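Local coordinates for probable GTPase engC (Thermotoga maritima, PDB 1U0L), which probably assists the late maturation of the 30S ribosomal subunit as a zinc-binding, circularly permuted GTPase whose slow GTP hydrolysis the subunit stimulates, at residues V16-S20 against N21-V25; K74-T78 against K79-A83; S259-H263 against V264-E268; E286-V289 against K290-E294. All coordinates share one frame; numbering follows the deposited sequence.

Contact 1: residues V16-S20 against N21-V25; sequences VSFHS and NMVTV
Thr-24 meets Ser-17 through both its backbone and its side chain. Its amide gives a bond of 2.9 Å from Thr-24 N to Ser-17 O, and its hydroxyl adds a weak one, 3.2 Å from Thr-24 OG1 to the same Ser-17 O. The hydroxyl can reach because OG1 lies beside its own backbone N (chi1 -44°), so amide and OG1 converge on one acceptor. A threonine suits this place: its branch at CB fits a strand while its oxygen finds a backbone partner. The ladder continues with Val-16 N to Thr-24 O at 3.1 Å, almost straight at 176°. Toward the turn, Met-22 N bonds to His-19 O at 2.6 Å, and a weak bond returns from His-19 N to Met-22 O.

On the other face, Phe-18 and Val-23 form a non-hydrogen-bonded pair. Their side chains run side by side, and CE2 of the Phe-18 ring lies 3.5 Å from Val-23 CG2. A type I' turn from His-19 to Met-22 sets this register. Its two middle residues, Ser-20 and Asn-21, have positive phi, a conformation that asparagine tolerates better than most residues.

Farther out, Phe-18 packs on Ile-49, Val-51 and Thr-213, and Val-23 on Ile-67 of strand 65-70. On the adjoining strand 33-38, Leu-35 and Lys-37 meet Met-22, and Arg-33 meets Thr-24. The chemistry is thus that of a beta hairpin closed by a two-residue type I' turn in the OB-fold domain: backbone bonds and turn geometry fix the register, while an apolar pair on one face and a mostly polar row on the other give its sides different characters.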
loop_
_atom_site.group_PDB
_atom_site.type_symbol
_atom_site.label_atom_id
_atom_site.label_comp_id
_atom_site.label_asym_id
_atom_site.label_seq_id
_atom_site.Cartn_x
_atom_site.Cartn_y
_atom_site.Cartn_z
ATOM N N VAL A 16 1.881 -16.939 -5.213
ATOM C CA VAL A 16 1.904 -16.551 -3.813
ATOM C C VAL A 16 3.269 -16.561 -3.141
ATOM O O VAL A 16 3.431 -16.002 -2.054
ATOM C CB VAL A 16 0.970 -17.428 -3.020
ATOM C CG1 VAL A 16 -0.476 -17.143 -3.423
ATOM C CG2 VAL A 16 1.350 -18.876 -3.252
ATOM N N SER A 17 4.246 -17.201 -3.766
ATOM C CA SER A 17 5.591 -17.220 -3.200
ATOM C C SER A 17 6.565 -17.942 -4.109
ATOM O O SER A 17 6.163 -18.609 -5.059
ATOM C CB SER A 17 5.594 -17.894 -1.825
ATOM O OG SER A 17 5.460 -19.296 -1.953
ATOM N N PHE A 18 7.853 -17.791 -3.813
ATOM C CA PHE A 18 8.895 -18.444 -4.588
ATOM C C PHE A 18 9.726 -19.361 -3.695
ATOM O O PHE A 18 10.551 -18.915 -2.905
ATOM C CB PHE A 18 9.751 -17.389 -5.274
ATOM C CG PHE A 18 9.004 -16.612 -6.310
ATOM C CD1 PHE A 18 7.946 -15.790 -5.948
ATOM C CD2 PHE A 18 9.330 -16.727 -7.653
ATOM C CE1 PHE A 18 7.221 -15.094 -6.909
ATOM C CE2 PHE A 18 8.611 -16.035 -8.623
ATOM C CZ PHE A 18 7.553 -15.216 -8.248
ATOM N N HIS A 19 9.484 -20.658 -3.841
ATOM C CA HIS A 19 10.150 -21.689 -3.055
ATOM C C HIS A 19 11.121 -22.518 -3.918
ATOM O O HIS A 19 10.910 -22.683 -5.120
ATOM C CB HIS A 19 9.066 -22.585 -2.443
ATOM C CG HIS A 19 9.533 -23.426 -1.299
ATOM N ND1 HIS A 19 10.499 -24.399 -1.434
ATOM C CD2 HIS A 19 9.153 -23.452 -0.000
ATOM C CE1 HIS A 19 10.696 -24.988 -0.268
ATOM N NE2 HIS A 19 9.890 -24.432 0.619
ATOM N N SER A 20 12.179 -23.033 -3.293
ATOM C CA SER A 20 13.202 -23.852 -3.963
ATOM C C SER A 20 13.460 -23.554 -5.447
ATOM O O SER A 20 13.489 -24.461 -6.285
ATOM C CB SER A 20 12.903 -25.362 -3.786
ATOM O OG SER A 20 11.614 -25.612 -3.228
ATOM N N ASN A 21 13.665 -22.275 -5.753
ATOM C CA ASN A 21 13.943 -21.813 -7.114
ATOM C C ASN A 21 12.799 -22.155 -8.076
ATOM O O ASN A 21 13.025 -22.439 -9.252
ATOM C CB ASN A 21 15.264 -22.428 -7.596
ATOM C CG ASN A 21 15.973 -21.576 -8.638
ATOM O OD1 ASN A 21 17.145 -21.804 -8.947
ATOM N ND2 ASN A 21 15.268 -20.599 -9.188
ATOM N N MET A 22 11.572 -22.115 -7.560
ATOM C CA MET A 22 10.373 -22.407 -8.348
ATOM C C MET A 22 9.168 -21.571 -7.891
ATOM O O MET A 22 9.059 -21.200 -6.722
ATOM C CB MET A 22 10.027 -23.897 -8.253
ATOM C CG MET A 22 11.024 -24.835 -8.930
ATOM S SD MET A 22 10.544 -26.581 -8.811
ATOM C CE MET A 22 9.718 -26.792 -10.347
ATOM N N VAL A 23 8.263 -21.282 -8.821
ATOM C CA VAL A 23 7.071 -20.497 -8.522
ATOM C C VAL A 23 5.949 -21.335 -7.912
ATOM O O VAL A 23 5.554 -22.364 -8.463
ATOM C CB VAL A 23 6.512 -19.822 -9.800
ATOM C CG1 VAL A 23 5.233 -19.046 -9.472
ATOM C CG2 VAL A 23 7.559 -18.906 -10.409
ATOM N N THR A 24 5.428 -20.878 -6.778
ATOM C CA THR A 24 4.338 -21.563 -6.090
ATOM C C THR A 24 3.057 -20.832 -6.462
ATOM O O THR A 24 2.933 -19.641 -6.185
ATOM C CB THR A 24 4.488 -21.465 -4.556
ATOM O OG1 THR A 24 5.851 -21.715 -4.188
ATOM C CG2 THR A 24 3.584 -22.480 -3.864
ATOM N N VAL A 25 2.108 -21.521 -7.087
ATOM C CA VAL A 25 0.850 -20.870 -7.450
ATOM C C VAL A 25 -0.301 -21.453 -6.653
ATOM O O VAL A 25 -0.216 -22.559 -6.140
ATOM C CB VAL A 25 0.508 -21.013 -8.971
ATOM C CG1 VAL A 25 1.766 -21.328 -9.767
ATOM C CG2 VAL A 25 -0.561 -22.073 -9.181
#

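Contact 2: residues K74-T78 against K79-A83; sequences KNLLT and KPHVA
Leu-77 and Val-82 pair as antiparallel neighbours, the bond from Leu-77 N to Val-82 O being 2.6 Å and the return bond, from Val-82 N to Leu-77 O, long and weak at 3.5 Å. Just beyond them Leu-76 and Ala-83 form a non-hydrogen-bonded pair. Here the approach of Ala-83 CA to Asn-75 O, 3.5 Å, is a CA-H...O contact.

Leu-76 reaches across with both of its methyls. CD2 lies against the Val-82 carbonyl, while CD1 is 3.9 Å from CE1 of the His-81 ring, the two side chains crossing at a slant. Leu-77 O sits at the edge of that ring, near its plane. An alanine in place of Leu-76 would probably strip this flank of the His-81 ring of its apolar neighbour and let the imidazole turn more easily. On the opposite face Leu-77 CB and Val-82 CB are 4.3 Å apart, two buried apolar residues side by side. Asn-75 folds its amide back over the chain, CG lying between backbone N and carbonyl carbon (chi1 63°), and ND2 finds its partner in Val-85 O.

Along the chain the hairpin comes between strand 65-70 of the N-terminal sheet and strand 87-92 of the GTPase sheet. From the N-terminal OB-fold domain, Val-51 bonds to the backbone of Ala-83 and Tyr-50 meets the His-81 ring. Its loop partners within the GTPase range, to which the hairpin itself belongs, are Val-85, packed against Leu-77, and Thr-228, which follows strand 224-226 and touches Pro-80.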
loop_
_atom_site.group_PDB
_atom_site.type_symbol
_atom_site.label_atom_id
_atom_site.label_comp_id
_atom_site.label_asym_id
_atom_site.label_seq_id
_atom_site.Cartn_x
_atom_site.Cartn_y
_atom_site.Cartn_z
ATOM N N LYS A 74 -1.999 -4.956 -13.061
ATOM C CA LYS A 74 -2.565 -3.613 -12.911
ATOM C C LYS A 74 -1.506 -2.662 -12.349
ATOM O O LYS A 74 -1.622 -1.444 -12.475
ATOM C CB LYS A 74 -3.759 -3.644 -11.954
ATOM C CG LYS A 74 -3.381 -4.102 -10.550
ATOM C CD LYS A 74 -4.583 -4.476 -9.687
ATOM C CE LYS A 74 -5.416 -3.267 -9.296
ATOM N NZ LYS A 74 -6.592 -3.675 -8.467
ATOM N N ASN A 75 -0.479 -3.234 -11.723
ATOM C CA ASN A 75 0.602 -2.462 -11.114
ATOM C C ASN A 75 1.669 -3.397 -10.543
ATOM O O ASN A 75 1.515 -4.615 -10.534
ATOM C CB ASN A 75 0.047 -1.590 -9.994
ATOM C CG ASN A 75 -0.539 -2.407 -8.878
ATOM O OD1 ASN A 75 0.115 -3.302 -8.357
ATOM N ND2 ASN A 75 -1.774 -2.114 -8.495
ATOM N N LEU A 76 2.744 -2.812 -10.040
ATOM C CA LEU A 76 3.830 -3.595 -9.475
ATOM C C LEU A 76 4.535 -2.791 -8.392
ATOM O O LEU A 76 5.272 -1.861 -8.707
ATOM C CB LEU A 76 4.838 -3.934 -10.560
ATOM C CG LEU A 76 5.632 -5.229 -10.460
ATOM C CD1 LEU A 76 6.990 -4.958 -11.069
ATOM C CD2 LEU A 76 5.783 -5.701 -9.030
ATOM N N LEU A 77 4.294 -3.130 -7.126
ATOM C CA LEU A 77 4.943 -2.428 -6.026
ATOM C C LEU A 77 6.392 -2.773 -6.194
ATOM O O LEU A 77 6.700 -3.775 -6.824
ATOM C CB LEU A 77 4.426 -2.910 -4.680
ATOM C CG LEU A 77 2.999 -2.431 -4.473
ATOM C CD1 LEU A 77 2.506 -2.853 -3.093
ATOM C CD2 LEU A 77 2.971 -0.915 -4.652
ATOM N N THR A 78 7.294 -1.994 -5.621
ATOM C CA THR A 78 8.677 -2.302 -5.884
ATOM C C THR A 78 9.524 -3.111 -4.918
ATOM O O THR A 78 9.355 -4.317 -4.893
ATOM C CB THR A 78 9.414 -1.042 -6.302
ATOM O OG1 THR A 78 10.630 -1.421 -6.946
ATOM C CG2 THR A 78 9.682 -0.141 -5.101
ATOM N N LYS A 79 10.427 -2.509 -4.142
ATOM C CA LYS A 79 11.292 -3.309 -3.267
ATOM C C LYS A 79 10.665 -4.651 -2.991
ATOM O O LYS A 79 11.036 -5.630 -3.638
ATOM C CB LYS A 79 11.615 -2.593 -1.974
ATOM C CG LYS A 79 13.104 -2.327 -1.825
ATOM C CD LYS A 79 13.673 -1.515 -2.986
ATOM C CE LYS A 79 15.154 -1.229 -2.725
ATOM N NZ LYS A 79 15.823 -0.307 -3.692
ATOM N N PRO A 80 9.747 -4.755 -2.012
ATOM C CA PRO A 80 9.247 -6.137 -1.936
ATOM C C PRO A 80 8.382 -6.231 -3.194
ATOM O O PRO A 80 7.275 -5.682 -3.219
ATOM C CB PRO A 80 8.388 -6.138 -0.682
ATOM C CG PRO A 80 8.994 -5.055 0.163
ATOM C CD PRO A 80 9.330 -3.967 -0.838
ATOM N N HIS A 81 8.885 -6.876 -4.249
ATOM C CA HIS A 81 8.115 -6.976 -5.493
ATOM C C HIS A 81 6.759 -7.613 -5.249
ATOM O O HIS A 81 6.671 -8.706 -4.669
ATOM C CB HIS A 81 8.845 -7.816 -6.548
ATOM C CG HIS A 81 9.712 -7.026 -7.483
ATOM N ND1 HIS A 81 9.308 -5.839 -8.061
ATOM C CD2 HIS A 81 10.937 -7.296 -8.003
ATOM C CE1 HIS A 81 10.241 -5.416 -8.897
ATOM N NE2 HIS A 81 11.239 -6.283 -8.882
ATOM N N VAL A 82 5.701 -6.920 -5.668
ATOM C CA VAL A 82 4.340 -7.439 -5.551
ATOM C C VAL A 82 3.488 -6.864 -6.669
ATOM O O VAL A 82 3.527 -5.660 -6.945
ATOM C CB VAL A 82 3.688 -7.115 -4.206
ATOM C CG1 VAL A 82 2.289 -7.702 -4.165
ATOM C CG2 VAL A 82 4.525 -7.685 -3.078
ATOM N N ALA A 83 2.711 -7.743 -7.295
ATOM C CA ALA A 83 1.875 -7.366 -8.417
ATOM C C ALA A 83 0.398 -7.394 -8.100
ATOM O O ALA A 83 -0.044 -8.213 -7.322
ATOM C CB ALA A 83 2.158 -8.297 -9.569
#

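Contact 3: residues S259-H263 against V264-E268; sequences SDCNH and VDEPE. With ZN (zinc ion), chain D.
Cys-261 and Glu-266 meet beside the zinc ion, where metal bonds come first. The ion is held by Cys-261 SG at 2.3 Å and His-263 ND1 at 2.4 Å, with Cys-256 and Cys-269 completing the site. Cys-261 turns its sulfur anti to its backbone N (chi1 166°), which brings SG within 3.3 Å of His-263 N; this N-H...S bond probably spreads some of the thiolate's charge.

Hydrogen bonds to a carboxylate form the second group. Glu-266, bent at chi2 (87°), curls back to the loop: Asn-262 N donates to OE2 at 3.2 Å from above the carboxylate plane, and Val-264 N to OE1 at 3.0 Å, nearly along the C-O axis. Glutamate is long enough to serve both amides. A leucine in place of Glu-266 would probably leave these two N-H groups without their acceptor and the turn less firmly set.

Plain van der Waals contact completes the list: the CB and CG methylenes of Glu-266 lie against the metal-bound sulfur, CG being 3.4 Å from Cys-261 SG. Around the loop, which precedes helix 270-277, the His-263 ring meets Phe-251 edge-to-face, Lys-245 bonds Asn-262 OD1, and helix 282-296 gives Tyr-285 to His-263 O and Phe-292 to Val-264.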
loop_
_atom_site.group_PDB
_atom_site.type_symbol
_atom_site.label_atom_id
_atom_site.label_comp_id
_atom_site.label_asym_id
_atom_site.label_seq_id
_atom_site.Cartn_x
_atom_site.Cartn_y
_atom_site.Cartn_z
ATOM N N SER A 259 -1.458 27.378 -16.449
ATOM C CA SER A 259 -1.661 26.024 -16.957
ATOM C C SER A 259 -0.663 25.141 -16.218
ATOM O O SER A 259 0.555 25.314 -16.340
ATOM C CB SER A 259 -1.391 25.981 -18.469
ATOM O OG SER A 259 -1.391 24.654 -18.973
ATOM N N ASP A 260 -1.182 24.194 -15.449
ATOM C CA ASP A 260 -0.336 23.310 -14.657
ATOM C C ASP A 260 0.543 24.138 -13.711
ATOM O O ASP A 260 1.755 24.255 -13.883
ATOM C CB ASP A 260 0.550 22.438 -15.554
ATOM C CG ASP A 260 1.335 21.396 -14.760
ATOM O OD1 ASP A 260 0.696 20.586 -14.050
ATOM O OD2 ASP A 260 2.581 21.386 -14.845
ATOM N N CYS A 261 -0.104 24.720 -12.713
ATOM C CA CYS A 261 0.564 25.519 -11.711
ATOM C C CYS A 261 1.000 24.536 -10.632
ATOM O O CYS A 261 0.180 23.760 -10.147
ATOM C CB CYS A 261 -0.432 26.514 -11.136
ATOM S SG CYS A 261 0.081 27.305 -9.630
ATOM N N ASN A 262 2.277 24.561 -10.261
ATOM C CA ASN A 262 2.794 23.658 -9.245
ATOM C C ASN A 262 2.395 24.036 -7.822
ATOM O O ASN A 262 2.771 23.360 -6.859
ATOM C CB ASN A 262 4.313 23.561 -9.366
ATOM C CG ASN A 262 4.748 22.902 -10.672
ATOM O OD1 ASN A 262 4.211 21.859 -11.069
ATOM N ND2 ASN A 262 5.730 23.503 -11.343
ATOM N N HIS A 263 1.637 25.120 -7.691
ATOM C CA HIS A 263 1.144 25.576 -6.395
ATOM C C HIS A 263 2.195 26.092 -5.405
ATOM O O HIS A 263 1.892 26.275 -4.226
ATOM C CB HIS A 263 0.342 24.454 -5.735
ATOM C CG HIS A 263 -0.504 23.676 -6.694
ATOM N ND1 HIS A 263 -1.615 24.210 -7.306
ATOM C CD2 HIS A 263 -0.377 22.416 -7.174
ATOM C CE1 HIS A 263 -2.138 23.313 -8.122
ATOM N NE2 HIS A 263 -1.406 22.215 -8.061
ATOM N N VAL A 264 3.425 26.322 -5.860
ATOM C CA VAL A 264 4.458 26.826 -4.956
ATOM C C VAL A 264 4.553 28.350 -5.036
ATOM O O VAL A 264 3.903 29.050 -4.269
ATOM C CB VAL A 264 5.853 26.238 -5.278
ATOM C CG1 VAL A 264 6.890 26.778 -4.285
ATOM C CG2 VAL A 264 5.804 24.724 -5.231
ATOM N N ASP A 265 5.352 28.850 -5.977
ATOM C CA ASP A 265 5.543 30.283 -6.160
ATOM C C ASP A 265 4.478 30.963 -7.004
ATOM O O ASP A 265 4.115 32.112 -6.742
ATOM C CB ASP A 265 6.906 30.576 -6.794
ATOM C CG ASP A 265 8.039 30.559 -5.780
ATOM O OD1 ASP A 265 7.812 30.984 -4.625
ATOM O OD2 ASP A 265 9.157 30.139 -6.145
ATOM N N GLU A 266 3.983 30.255 -8.017
ATOM C CA GLU A 266 2.970 30.796 -8.931
ATOM C C GLU A 266 2.015 31.861 -8.355
ATOM O O GLU A 266 1.342 31.666 -7.343
ATOM C CB GLU A 266 2.166 29.669 -9.576
ATOM C CG GLU A 266 2.961 28.778 -10.548
ATOM C CD GLU A 266 3.682 27.615 -9.867
ATOM O OE1 GLU A 266 3.497 27.422 -8.647
ATOM O OE2 GLU A 266 4.427 26.883 -10.560
ATOM N N PRO A 267 1.958 33.015 -9.039
ATOM C CA PRO A 267 1.200 34.256 -8.832
ATOM C C PRO A 267 -0.235 34.136 -8.346
ATOM O O PRO A 267 -0.705 34.965 -7.577
ATOM C CB PRO A 267 1.280 34.919 -10.198
ATOM C CG PRO A 267 2.659 34.547 -10.632
ATOM C CD PRO A 267 2.731 33.092 -10.298
ATOM N N GLU A 268 -0.937 33.116 -8.806
ATOM C CA GLU A 268 -2.321 32.948 -8.402
ATOM C C GLU A 268 -2.554 31.460 -8.345
ATOM O O GLU A 268 -2.393 30.760 -9.345
ATOM C CB GLU A 268 -3.248 33.581 -9.432
ATOM C CG GLU A 268 -4.714 33.505 -9.067
ATOM C CD GLU A 268 -5.619 34.047 -10.160
ATOM O OE1 GLU A 268 -5.463 35.220 -10.552
ATOM O OE2 GLU A 268 -6.491 33.278 -10.629
HETATM ZN ZN ZN D . -1.492 26.431 -8.174
#

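Contact 4: residues E286-V289 against K290-E294; sequences ENYV and KMFYE
Tyr-288 and Phe-292, one helical turn apart, are joined through main chain and rings alike. Phe-292 N bonds to Tyr-288 O at 2.7 Å, and three more bonds of the same i to i+4 kind surround it: Lys-290 N to Glu-286 O, 3.0 Å, Met-291 N to Asn-287 O, 2.8 Å, and Tyr-293 N to Val-289 O, 3.0 Å. Each of these amides and carbonyls is thus satisfied within the helix.

Side-chain donors look outward. Tyr-288 and Phe-292 each hold CG anti to the backbone N (chi1 161° and -177°), and this same first torsion, repeated one turn on, lays the two side chains alongside each other, with Tyr-288 OH 3.4 Å from Phe-292 CD1. That hydroxyl is buried and finds its acceptor in Asn-262 O of the zinc loop, which is why a tyrosine suits this position. Asn-287 ND2 is taken by Asp-105 OD2 and Thr-101 OG1 on helix 101-113. At the exposed side Lys-290 NZ makes a salt bridge of 3.3 Å with Glu-294 OE2, and the lysine also lies against Tyr-102 as a cation-pi pair.

Apolar contacts fill in the rest. Val-289 CG1 is 4.0 Å from Tyr-293 CE1, while buried Met-291 packs on Leu-244 and Val-109. The pattern is that of an amphipathic alpha-helix, with one side facing the zinc-binding region and another the GTPase domain.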
loop_
_atom_site.group_PDB
_atom_site.type_symbol
_atom_site.label_atom_id
_atom_site.label_comp_id
_atom_site.label_asym_id
_atom_site.label_seq_id
_atom_site.Cartn_x
_atom_site.Cartn_y
_atom_site.Cartn_z
ATOM N N GLU A 286 2.132 22.182 3.276
ATOM C CA GLU A 286 3.481 22.243 3.813
ATOM C C GLU A 286 4.345 21.073 3.377
ATOM O O GLU A 286 5.422 21.267 2.804
ATOM C CB GLU A 286 3.398 22.296 5.337
ATOM C CG GLU A 286 4.710 22.499 6.048
ATOM C CD GLU A 286 4.522 22.616 7.544
ATOM O OE1 GLU A 286 4.059 21.635 8.166
ATOM O OE2 GLU A 286 4.830 23.690 8.097
ATOM N N ASN A 287 3.866 19.862 3.646
ATOM C CA ASN A 287 4.605 18.662 3.295
ATOM C C ASN A 287 4.755 18.513 1.781
ATOM O O ASN A 287 5.818 18.072 1.295
ATOM C CB ASN A 287 3.921 17.439 3.905
ATOM C CG ASN A 287 3.946 17.461 5.420
ATOM O OD1 ASN A 287 4.994 17.686 6.020
ATOM N ND2 ASN A 287 2.795 17.224 6.049
ATOM N N TYR A 288 3.704 18.885 1.037
ATOM C CA TYR A 288 3.748 18.808 -0.418
ATOM C C TYR A 288 4.864 19.716 -0.956
ATOM O O TYR A 288 5.646 19.311 -1.817
ATOM C CB TYR A 288 2.414 19.226 -1.038
ATOM C CG TYR A 288 2.576 19.595 -2.497
ATOM C CD1 TYR A 288 3.018 18.652 -3.433
ATOM C CD2 TYR A 288 2.409 20.916 -2.921
ATOM C CE1 TYR A 288 3.301 19.018 -4.741
ATOM C CE2 TYR A 288 2.689 21.295 -4.225
ATOM C CZ TYR A 288 3.137 20.346 -5.130
ATOM O OH TYR A 288 3.449 20.740 -6.412
ATOM N N VAL A 289 4.938 20.947 -0.455
ATOM C CA VAL A 289 5.981 21.870 -0.897
ATOM C C VAL A 289 7.372 21.345 -0.529
ATOM O O VAL A 289 8.294 21.411 -1.343
ATOM C CB VAL A 289 5.790 23.268 -0.278
ATOM C CG1 VAL A 289 6.970 24.156 -0.625
ATOM C CG2 VAL A 289 4.498 23.878 -0.790
ATOM N N LYS A 290 7.513 20.827 0.695
ATOM C CA LYS A 290 8.774 20.255 1.164
ATOM C C LYS A 290 9.182 19.159 0.189
ATOM O O LYS A 290 10.309 19.133 -0.314
ATOM C CB LYS A 290 8.595 19.650 2.555
ATOM C CG LYS A 290 9.809 18.886 3.078
ATOM C CD LYS A 290 10.949 19.806 3.505
ATOM C CE LYS A 290 12.140 19.005 4.021
ATOM N NZ LYS A 290 11.739 18.032 5.079
ATOM N N MET A 291 8.249 18.250 -0.082
ATOM C CA MET A 291 8.508 17.160 -1.015
ATOM C C MET A 291 8.830 17.702 -2.402
ATOM O O MET A 291 9.743 17.217 -3.065
ATOM C CB MET A 291 7.307 16.205 -1.075
ATOM C CG MET A 291 7.414 15.056 -0.074
ATOM S SD MET A 291 6.175 13.760 -0.194
ATOM C CE MET A 291 4.939 14.415 0.904
ATOM N N PHE A 292 8.083 18.715 -2.830
ATOM C CA PHE A 292 8.303 19.324 -4.129
ATOM C C PHE A 292 9.783 19.668 -4.263
ATOM O O PHE A 292 10.495 19.111 -5.105
ATOM C CB PHE A 292 7.463 20.598 -4.278
ATOM C CG PHE A 292 7.585 21.245 -5.626
ATOM C CD1 PHE A 292 6.809 20.812 -6.689
ATOM C CD2 PHE A 292 8.539 22.231 -5.857
ATOM C CE1 PHE A 292 6.987 21.344 -7.972
ATOM C CE2 PHE A 292 8.727 22.768 -7.137
ATOM C CZ PHE A 292 7.948 22.321 -8.194
ATOM N N TYR A 293 10.247 20.583 -3.419
ATOM C CA TYR A 293 11.640 21.009 -3.449
ATOM C C TYR A 293 12.650 19.846 -3.322
ATOM O O TYR A 293 13.737 19.879 -3.922
ATOM C CB TYR A 293 11.851 22.068 -2.363
ATOM C CG TYR A 293 11.309 23.436 -2.753
ATOM C CD1 TYR A 293 10.831 24.327 -1.788
ATOM C CD2 TYR A 293 11.280 23.843 -4.090
ATOM C CE1 TYR A 293 10.333 25.581 -2.143
ATOM C CE2 TYR A 293 10.788 25.098 -4.456
ATOM C CZ TYR A 293 10.313 25.958 -3.478
ATOM O OH TYR A 293 9.805 27.183 -3.847
ATOM N N GLU A 294 12.281 18.822 -2.555
ATOM C CA GLU A 294 13.131 17.653 -2.373
ATOM C C GLU A 294 13.327 16.920 -3.690
ATOM O O GLU A 294 14.378 16.326 -3.924
ATOM C CB GLU A 294 12.515 16.699 -1.358
ATOM C CG GLU A 294 12.945 16.961 0.064
ATOM C CD GLU A 294 12.199 16.110 1.070
ATOM O OE1 GLU A 294 12.042 14.891 0.831
ATOM O OE2 GLU A 294 11.775 16.659 2.106
#

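In the fold
The four contacts are all local, yet they come from different parts of the chain. Contacts 1 and 2 are antiparallel hairpins, one in the N-terminal OB-fold sheet and the other beside the GTPase sheet; their centres are about 16 Å apart and they do not touch. Contact 2 lies nearest the middle of the molecule, contact 3 farthest out. Each mixes buried and exposed residues. Contacts 3 and 4 do touch, Val-264 meeting Tyr-293 and Asn-262 lying against Phe-292, so zinc loop and helix share one interface. Chemistry follows place: strand ladders with apolar pairs in the hairpins, metal and carboxylate holding an irregular loop, and repeating backbone bonds in the helix.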